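Local coordinates for beta-porphyranase A (Bacteroides plebeius, PDB 4AW7), which cleaves the sulfated red-algal polysaccharide porphyran at the beta-1,4 linkages between D-galactose and L-galactose-6-sulfate, at residues F140-N152 / M163-G175. Sequence-based numbering, arbitrary orientation.
With GAL (beta-D-galactopyranose), chain D; GLA (alpha-D-galactopyranose), chain B.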
loop_
_atom_site.group_PDB
_atom_site.type_symbol
_atom_site.label_atom_id
_atom_site.label_comp_id
_atom_site.label_asym_id
_atom_site.label_seq_id
_atom_site.Cartn_x
_atom_site.Cartn_y
_atom_site.Cartn_z
ATOM N N PHE A 140 -3.806 14.192 6.412
ATOM C CA PHE A 140 -3.034 14.095 5.165
ATOM C C PHE A 140 -3.662 14.958 4.103
ATOM O O PHE A 140 -4.863 14.928 3.880
ATOM C CB PHE A 140 -2.978 12.649 4.644
ATOM C CG PHE A 140 -2.477 11.670 5.670
ATOM C CD1 PHE A 140 -1.125 11.542 5.880
ATOM C CD2 PHE A 140 -3.343 10.925 6.450
ATOM C CE1 PHE A 140 -0.641 10.722 6.853
ATOM C CE2 PHE A 140 -2.867 10.071 7.411
ATOM C CZ PHE A 140 -1.520 9.996 7.635
ATOM N N PHE A 141 -2.816 15.714 3.399
ATOM C CA PHE A 141 -3.241 16.449 2.205
ATOM C C PHE A 141 -2.407 15.928 1.035
ATOM O O PHE A 141 -1.189 15.894 1.106
ATOM C CB PHE A 141 -3.056 17.954 2.396
ATOM C CG PHE A 141 -3.543 18.793 1.236
ATOM C CD1 PHE A 141 -4.690 18.473 0.523
ATOM C CD2 PHE A 141 -2.880 19.958 0.880
ATOM C CE1 PHE A 141 -5.134 19.251 -0.518
ATOM C CE2 PHE A 141 -3.373 20.765 -0.146
ATOM C CZ PHE A 141 -4.479 20.415 -0.839
ATOM N N GLU A 142 -3.111 15.551 -0.025
ATOM C CA GLU A 142 -2.556 14.915 -1.227
ATOM C C GLU A 142 -3.038 15.789 -2.395
ATOM O O GLU A 142 -4.088 15.535 -2.986
ATOM C CB GLU A 142 -3.070 13.489 -1.298
ATOM C CG GLU A 142 -2.468 12.614 -2.375
ATOM C CD GLU A 142 -3.067 11.206 -2.385
ATOM O OE1 GLU A 142 -4.290 11.073 -2.183
ATOM O OE2 GLU A 142 -2.273 10.260 -2.631
ATOM N N PRO A 143 -2.310 16.902 -2.672
ATOM C CA PRO A 143 -2.859 17.992 -3.484
ATOM C C PRO A 143 -3.630 17.686 -4.766
ATOM O O PRO A 143 -4.614 18.328 -5.027
ATOM C CB PRO A 143 -1.598 18.811 -3.747
ATOM C CG PRO A 143 -0.855 18.761 -2.463
ATOM C CD PRO A 143 -1.145 17.381 -1.901
ATOM N N LEU A 144 -3.122 16.786 -5.615
ATOM C CA LEU A 144 -3.798 16.447 -6.865
ATOM C C LEU A 144 -3.836 14.951 -7.087
ATOM O O LEU A 144 -2.786 14.310 -7.097
ATOM C CB LEU A 144 -3.093 17.116 -8.051
ATOM C CG LEU A 144 -2.962 18.631 -8.077
ATOM C CD1 LEU A 144 -2.032 19.064 -9.201
ATOM C CD2 LEU A 144 -4.380 19.278 -8.280
ATOM N N ASN A 145 -5.012 14.423 -7.293
ATOM C CA ASN A 145 -5.172 13.006 -7.569
ATOM C C ASN A 145 -4.776 12.683 -9.002
ATOM O O ASN A 145 -5.182 13.394 -9.934
ATOM C CB ASN A 145 -6.623 12.633 -7.379
ATOM C CG ASN A 145 -6.855 11.146 -7.564
ATOM O OD1 ASN A 145 -6.191 10.322 -6.913
ATOM N ND2 ASN A 145 -7.792 10.785 -8.445
ATOM N N GLU A 146 -4.023 11.595 -9.186
ATOM C CA GLU A 146 -3.588 11.092 -10.502
ATOM C C GLU A 146 -3.314 12.204 -11.523
ATOM O O GLU A 146 -3.888 12.257 -12.608
ATOM C CB GLU A 146 -4.559 10.056 -11.007
ATOM C CG GLU A 146 -4.693 8.918 -9.993
ATOM C CD GLU A 146 -5.448 7.759 -10.515
ATOM O OE1 GLU A 146 -6.086 7.866 -11.574
ATOM O OE2 GLU A 146 -5.421 6.709 -9.830
ATOM N N PRO A 147 -2.353 13.071 -11.177
ATOM C CA PRO A 147 -2.224 14.279 -11.980
ATOM C C PRO A 147 -1.635 14.062 -13.359
ATOM O O PRO A 147 -2.100 14.683 -14.314
ATOM C CB PRO A 147 -1.287 15.169 -11.134
ATOM C CG PRO A 147 -0.493 14.195 -10.273
ATOM C CD PRO A 147 -1.484 13.102 -9.985
ATOM N N PHE A 148 -0.578 13.259 -13.446
ATOM C CA PHE A 148 0.187 13.212 -14.684
ATOM C C PHE A 148 -0.587 12.557 -15.828
ATOM O O PHE A 148 -0.397 12.930 -16.991
ATOM C CB PHE A 148 1.500 12.456 -14.476
ATOM C CG PHE A 148 2.464 13.044 -13.464
ATOM C CD1 PHE A 148 2.438 14.391 -13.133
ATOM C CD2 PHE A 148 3.385 12.252 -12.837
ATOM C CE1 PHE A 148 3.332 14.910 -12.262
ATOM C CE2 PHE A 148 4.274 12.747 -11.935
ATOM C CZ PHE A 148 4.267 14.087 -11.635
ATOM N N VAL A 149 -1.504 11.641 -15.536
ATOM C CA VAL A 149 -2.274 11.035 -16.608
ATOM C C VAL A 149 -3.219 12.067 -17.227
ATOM O O VAL A 149 -3.713 11.841 -18.333
ATOM C CB VAL A 149 -2.957 9.750 -16.182
ATOM C CG1 VAL A 149 -1.886 8.615 -15.815
ATOM C CG2 VAL A 149 -3.989 10.037 -15.147
ATOM N N HIS A 150 -3.472 13.186 -16.546
ATOM C CA HIS A 150 -4.289 14.287 -17.044
ATOM C C HIS A 150 -3.506 15.443 -17.680
ATOM O O HIS A 150 -4.120 16.412 -18.098
ATOM C CB HIS A 150 -5.200 14.829 -15.923
ATOM C CG HIS A 150 -6.240 13.850 -15.527
ATOM N ND1 HIS A 150 -7.418 13.734 -16.216
ATOM C CD2 HIS A 150 -6.237 12.867 -14.603
ATOM C CE1 HIS A 150 -8.132 12.751 -15.691
ATOM N NE2 HIS A 150 -7.424 12.189 -14.726
ATOM N N ALA A 151 -2.191 15.314 -17.780
ATOM C CA ALA A 151 -1.358 16.429 -18.229
ATOM C C ALA A 151 -1.593 16.858 -19.666
ATOM O O ALA A 151 -1.146 17.936 -20.059
ATOM C CB ALA A 151 0.118 16.116 -18.014
ATOM N N ASN A 152 -2.253 16.021 -20.444
ATOM C CA ASN A 152 -2.574 16.310 -21.844
ATOM C C ASN A 152 -4.052 16.542 -22.054
ATOM O O ASN A 152 -4.495 16.583 -23.203
ATOM C CB ASN A 152 -2.030 15.214 -22.753
ATOM C CG ASN A 152 -0.595 14.945 -22.463
ATOM O OD1 ASN A 152 0.200 15.898 -22.416
ATOM N ND2 ASN A 152 -0.258 13.698 -22.087
ATOM N N MET A 163 3.406 20.615 -18.193
ATOM C CA MET A 163 2.338 20.498 -17.202
ATOM C C MET A 163 2.700 19.545 -16.080
ATOM O O MET A 163 2.369 19.841 -14.926
ATOM C CB MET A 163 1.004 20.130 -17.848
ATOM C CG MET A 163 -0.114 19.957 -16.853
ATOM S SD MET A 163 -0.371 21.332 -15.718
ATOM C CE MET A 163 -1.721 22.237 -16.483
ATOM N N ARG A 164 3.362 18.439 -16.367
ATOM C CA ARG A 164 3.829 17.577 -15.241
ATOM C C ARG A 164 4.700 18.360 -14.295
ATOM O O ARG A 164 4.548 18.294 -13.075
ATOM C CB ARG A 164 4.634 16.361 -15.711
ATOM C CG ARG A 164 3.787 15.332 -16.407
ATOM C CD ARG A 164 4.536 14.029 -16.809
ATOM N NE ARG A 164 5.500 14.143 -17.946
ATOM C CZ ARG A 164 5.203 14.114 -19.258
ATOM N NH1 ARG A 164 3.963 14.069 -19.700
ATOM N NH2 ARG A 164 6.161 14.252 -20.164
ATOM N N GLU A 165 5.592 19.182 -14.858
ATOM C CA GLU A 165 6.470 19.998 -14.044
ATOM C C GLU A 165 5.699 21.053 -13.231
ATOM O O GLU A 165 5.991 21.293 -12.057
ATOM C CB GLU A 165 7.574 20.646 -14.895
ATOM C CG GLU A 165 8.571 19.645 -15.429
ATOM C CD GLU A 165 9.519 20.176 -16.465
ATOM O OE1 GLU A 165 9.362 21.344 -16.871
ATOM O OE2 GLU A 165 10.402 19.416 -16.891
ATOM N N LEU A 166 4.704 21.690 -13.839
ATOM C CA LEU A 166 3.844 22.649 -13.132
ATOM C C LEU A 166 3.087 21.943 -11.985
ATOM O O LEU A 166 2.997 22.487 -10.870
ATOM C CB LEU A 166 2.866 23.308 -14.119
ATOM C CG LEU A 166 1.866 24.320 -13.524
ATOM C CD1 LEU A 166 2.645 25.483 -12.852
ATOM C CD2 LEU A 166 0.939 24.818 -14.594
ATOM N N MET A 167 2.581 20.748 -12.229
ATOM C CA MET A 167 1.867 19.987 -11.184
ATOM C C MET A 167 2.810 19.669 -10.024
ATOM O O MET A 167 2.411 19.752 -8.853
ATOM C CB MET A 167 1.308 18.730 -11.823
ATOM C CG MET A 167 0.128 18.976 -12.715
ATOM S SD MET A 167 -0.232 17.540 -13.780
ATOM C CE MET A 167 -1.934 17.902 -14.261
ATOM N N VAL A 168 4.039 19.316 -10.333
ATOM C CA VAL A 168 5.020 19.050 -9.295
ATOM C C VAL A 168 5.357 20.327 -8.524
ATOM O O VAL A 168 5.490 20.302 -7.301
ATOM C CB VAL A 168 6.264 18.351 -9.849
ATOM C CG1 VAL A 168 7.342 18.158 -8.781
ATOM C CG2 VAL A 168 5.873 16.977 -10.458
ATOM N N ASP A 169 5.484 21.470 -9.225
ATOM C CA ASP A 169 5.755 22.736 -8.565
ATOM C C ASP A 169 4.605 23.145 -7.630
ATOM O O ASP A 169 4.835 23.743 -6.581
ATOM C CB ASP A 169 6.015 23.818 -9.615
ATOM C CG ASP A 169 7.344 23.685 -10.296
ATOM O OD1 ASP A 169 8.251 22.977 -9.804
ATOM O OD2 ASP A 169 7.503 24.345 -11.372
ATOM N N PHE A 170 3.381 22.833 -8.026
ATOM C CA PHE A 170 2.174 23.063 -7.219
ATOM C C PHE A 170 2.305 22.254 -5.925
ATOM O O PHE A 170 2.186 22.809 -4.818
ATOM C CB PHE A 170 0.978 22.661 -8.082
ATOM C CG PHE A 170 -0.401 22.909 -7.521
ATOM C CD1 PHE A 170 -1.060 24.093 -7.742
ATOM C CD2 PHE A 170 -1.098 21.884 -6.894
ATOM C CE1 PHE A 170 -2.358 24.274 -7.329
ATOM C CE2 PHE A 170 -2.389 22.039 -6.504
ATOM C CZ PHE A 170 -3.029 23.253 -6.693
ATOM N N TYR A 171 2.586 20.960 -6.055
ATOM C CA TYR A 171 2.838 20.137 -4.871
ATOM C C TYR A 171 3.936 20.727 -3.960
ATOM O O TYR A 171 3.784 20.823 -2.729
ATOM C CB TYR A 171 3.252 18.717 -5.264
ATOM C CG TYR A 171 2.147 17.686 -5.358
ATOM C CD1 TYR A 171 1.802 16.917 -4.261
ATOM C CD2 TYR A 171 1.484 17.398 -6.551
ATOM C CE1 TYR A 171 0.818 15.978 -4.314
ATOM C CE2 TYR A 171 0.500 16.422 -6.622
ATOM C CZ TYR A 171 0.177 15.690 -5.487
ATOM O OH TYR A 171 -0.770 14.693 -5.458
ATOM N N ALA A 172 5.063 21.108 -4.563
ATOM C CA ALA A 172 6.204 21.592 -3.799
ATOM C C ALA A 172 5.851 22.845 -3.025
ATOM O O ALA A 172 6.186 22.966 -1.843
ATOM C CB ALA A 172 7.404 21.877 -4.731
ATOM N N SER A 173 5.162 23.773 -3.680
ATOM C CA SER A 173 4.781 25.000 -3.037
ATOM C C SER A 173 3.868 24.749 -1.843
ATOM O O SER A 173 3.960 25.378 -0.790
ATOM C CB SER A 173 4.120 25.936 -4.054
ATOM O OG SER A 173 3.723 27.117 -3.396
ATOM N N ILE A 174 2.950 23.816 -1.997
ATOM C CA ILE A 174 2.001 23.493 -0.931
ATOM C C ILE A 174 2.769 22.936 0.257
ATOM O O ILE A 174 2.552 23.372 1.400
ATOM C CB ILE A 174 0.914 22.521 -1.427
ATOM C CG1 ILE A 174 -0.029 23.254 -2.393
ATOM C CG2 ILE A 174 0.164 21.902 -0.220
ATOM C CD1 ILE A 174 -0.904 22.365 -3.225
ATOM N N GLY A 175 3.641 21.959 0.016
ATOM C CA GLY A 175 4.434 21.389 1.118
ATOM C C GLY A 175 5.265 22.465 1.814
ATOM O O GLY A 175 5.313 22.536 3.039
HETATM C C1 GAL D . -7.985 5.900 -9.774
HETATM C C2 GAL D . -8.969 7.047 -9.476
HETATM C C3 GAL D . -10.287 6.515 -8.943
HETATM C C4 GAL D . -10.798 5.348 -9.750
HETATM C C5 GAL D . -9.705 4.268 -9.833
HETATM C C6 GAL D . -10.317 2.933 -10.396
HETATM O O1 GAL D . -6.752 6.504 -10.335
HETATM O O2 GAL D . -8.348 8.005 -8.559
HETATM O O3 GAL D . -11.306 7.475 -9.031
HETATM O O4 GAL D . -11.174 5.788 -11.069
HETATM O O5 GAL D . -8.577 4.905 -10.590
HETATM O O6 GAL D . -10.784 2.111 -9.237
HETATM C C1 GLA B . -7.985 5.900 -9.774
HETATM C C2 GLA B . -8.969 7.047 -9.476
HETATM C C3 GLA B . -10.287 6.515 -8.943
HETATM C C4 GLA B . -10.798 5.348 -9.750
HETATM C C5 GLA B . -9.705 4.268 -9.833
HETATM C C6 GLA B . -10.317 2.933 -10.396
HETATM O O1 GLA B . -7.333 5.362 -8.704
HETATM O O2 GLA B . -8.348 8.005 -8.559
HETATM O O3 GLA B . -11.306 7.475 -9.031
HETATM O O4 GLA B . -11.174 5.788 -11.069
HETATM O O5 GLA B . -8.577 4.905 -10.590
HETATM O O6 GLA B . -10.784 2.111 -9.237
HETATM O O HOH W 1 1.874 13.083 -18.511
#
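Pro-143 lies over one face of the Tyr-171 ring, its CB 3.9 Å from the ring centroid and nearly on the normal, a CH-pi contact formed just past strand 136-142, where the compact, apolar proline ring can lie on an aromatic face; Met-167 O sits in plane at that ring's edge. The Phe-148 ring takes the aliphatic part of Arg-164 over one face, while its edge receives CG2 of Val-168, 3.5 Å from CZ, and SD of Met-167 in a Met-aromatic contact. Arg-164 bends about its CG-CD bond (chi3 -72°), and in the conformer given here a water joins its NH1 to Phe-148 O. Met-167, extended and unbranched, reaches across to the loop to set SD 3.7 Å from Pro-147 CB. Branched Leu-144 spreads its methyls against the flat Phe-170 ring, CD1 lying 3.8 Å from CD2, and Ile-174 packs its CD1 against Pro-143.

Tyr-171 OH donates to Leu-144 O at 2.6 Å, tilted 32° from the carbonyl plane. A phenylalanine in place of Tyr-171 would probably keep the CH-pi contact with Pro-143 but leave this buried carbonyl without that donor. On the loop's other side Asn-145 donates to galactose O2 and Glu-146 is the inferred proton donor; apolar contacts and a short hydrogen bond hold its helix side, consistent with a fixed placement of the two.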